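GDP-6-deoxy-D-mannose reductase (Pseudomonas aeruginosa, PDB 6X3B) binds NADPH and probably uses it to reduce GDP-4-dehydro-6-deoxy-D-mannose to GDP-D-rhamnose, a step in O-antigen biosynthesis. Local coordinates at residues M202-Q207 / D316-V321. Sequence-based numbering, arbitrary orientation.
Sequences MKQGLQ and DWESRV
Trp317 O accepts from both Arg320 N and Val321 N, and this double grip holds in place Val321, whose CG2 meets Gln204 NE2 across the contact at 3.4 Å. The same Gln204 NE2 stands 2.9 Å from Glu318 O. The aliphatic stem of Glu318 lines this place too, for Glu318 CG lies 4.0 Å from Gln204 NE2. With CG beside the backbone N (chi1 -47°) and a bend at chi2 (-141°), the glutamine crosses Val321 obliquely and carries its amide to the last turn of the other helix. Beside it, Leu206 CD1 meets Val321 CG2 at 4.4 Å, a loose apolar touch. Lys203 NZ and Glu318 OE1 stand 5.4 Å apart, not a salt bridge, so any attraction is probably weak; the ammonium is hydrogen-bonded to Ala266 O.

A Schellman motif closes helix 191-203: Gly205, with phi 65°, gives its N to Met202 O, and Leu206 N returns to Arg201 O. On the other side Arg320 NH1 bridges to Asp316 OD2 at 2.6 Å while sitting above one face of the Trp317 ring, offset toward its rim.

The contact thus joins the C-terminal ends of helices 191-203 and 306-320. Its centre is about 26 Å from the centre of the chain. Trp317 extends the helix packing onto Arg197 and Ala200, and beyond Gln207 the chain enters strand 210-213, which runs parallel to strand 271-274.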
# COMPACT_ATOMS: atom_id res chain seq x y z
N MET A 202 31.22 1.44 29.36
CA MET A 202 32.07 0.53 30.14
C MET A 202 33.55 0.87 29.97
O MET A 202 34.31 0.85 30.95
CB MET A 202 31.82 -0.91 29.73
CG MET A 202 30.39 -1.37 29.85
SD MET A 202 30.27 -3.01 29.13
CE MET A 202 28.49 -3.23 29.17
N LYS A 203 33.99 1.17 28.74
CA LYS A 203 35.38 1.54 28.52
C LYS A 203 35.81 2.69 29.42
O LYS A 203 36.95 2.74 29.88
CB LYS A 203 35.61 1.94 27.06
CG LYS A 203 35.61 0.80 26.04
CD LYS A 203 35.88 1.35 24.64
CE LYS A 203 37.29 1.90 24.51
NZ LYS A 203 38.30 0.81 24.60
N GLN A 204 34.91 3.64 29.65
CA GLN A 204 35.22 4.82 30.44
C GLN A 204 34.79 4.69 31.89
O GLN A 204 34.75 5.70 32.60
CB GLN A 204 34.57 6.04 29.80
CG GLN A 204 34.79 6.11 28.32
CD GLN A 204 35.03 7.52 27.86
OE1 GLN A 204 35.54 8.35 28.62
NE2 GLN A 204 34.68 7.80 26.61
N GLY A 205 34.47 3.49 32.33
CA GLY A 205 34.07 3.27 33.71
C GLY A 205 32.78 3.94 34.12
O GLY A 205 32.59 4.22 35.31
N LEU A 206 31.88 4.22 33.17
CA LEU A 206 30.62 4.88 33.48
C LEU A 206 29.48 3.91 33.75
O LEU A 206 28.40 4.35 34.17
CB LEU A 206 30.21 5.82 32.33
CG LEU A 206 31.14 7.02 32.16
CD1 LEU A 206 30.73 7.86 30.97
CD2 LEU A 206 31.14 7.85 33.43
N GLN A 207 29.68 2.61 33.54
CA GLN A 207 28.68 1.61 33.88
C GLN A 207 29.35 0.25 33.94
O GLN A 207 30.41 0.04 33.35
CB GLN A 207 27.51 1.61 32.88
CG GLN A 207 27.62 0.60 31.75
CD GLN A 207 26.41 0.65 30.83
OE1 GLN A 207 26.05 1.71 30.32
NE2 GLN A 207 25.77 -0.50 30.63
N ASP A 316 32.50 6.64 17.64
CA ASP A 316 31.62 7.79 17.75
C ASP A 316 31.13 7.96 19.19
O ASP A 316 31.11 9.08 19.71
CB ASP A 316 30.43 7.64 16.81
CG ASP A 316 29.50 8.83 16.87
OD1 ASP A 316 29.94 9.93 16.44
OD2 ASP A 316 28.36 8.68 17.36
N TRP A 317 30.78 6.85 19.83
CA TRP A 317 30.26 6.88 21.22
C TRP A 317 31.34 7.34 22.21
O TRP A 317 31.00 8.08 23.14
CB TRP A 317 29.66 5.53 21.60
CG TRP A 317 28.21 5.46 21.25
CD1 TRP A 317 27.60 4.57 20.41
CD2 TRP A 317 27.18 6.35 21.70
NE1 TRP A 317 26.26 4.84 20.33
CE2 TRP A 317 25.97 5.93 21.11
CE3 TRP A 317 27.16 7.46 22.55
CZ2 TRP A 317 24.76 6.57 21.35
CZ3 TRP A 317 25.96 8.10 22.79
CH2 TRP A 317 24.78 7.66 22.19
N GLU A 318 32.60 6.95 21.99
CA GLU A 318 33.69 7.33 22.93
C GLU A 318 33.74 8.86 23.10
O GLU A 318 33.85 9.30 24.25
CB GLU A 318 35.04 6.82 22.43
CG GLU A 318 36.21 7.64 22.95
CD GLU A 318 37.58 7.08 22.65
OE1 GLU A 318 37.92 6.01 23.19
OE2 GLU A 318 38.32 7.72 21.89
N SER A 319 33.64 9.62 22.01
CA SER A 319 33.74 11.10 22.06
C SER A 319 32.45 11.75 22.59
O SER A 319 32.50 12.95 22.90
CB SER A 319 34.12 11.67 20.72
OG SER A 319 33.37 11.06 19.68
N ARG A 320 31.37 10.97 22.71
CA ARG A 320 30.07 11.52 23.16
C ARG A 320 29.78 11.15 24.62
O ARG A 320 29.20 11.98 25.33
CB ARG A 320 28.96 11.07 22.22
CG ARG A 320 29.03 11.71 20.84
CD ARG A 320 28.18 10.97 19.83
NE ARG A 320 26.79 10.91 20.25
CZ ARG A 320 25.88 10.12 19.72
NH1 ARG A 320 26.20 9.30 18.74
NH2 ARG A 320 24.64 10.14 20.18
N VAL A 321 30.16 9.94 25.05
CA VAL A 321 29.91 9.53 26.47
C VAL A 321 30.98 10.18 27.36
O VAL A 321 30.66 11.22 27.97
CB VAL A 321 29.89 8.00 26.63
CG1 VAL A 321 29.02 7.33 25.59
CG2 VAL A 321 31.29 7.42 26.63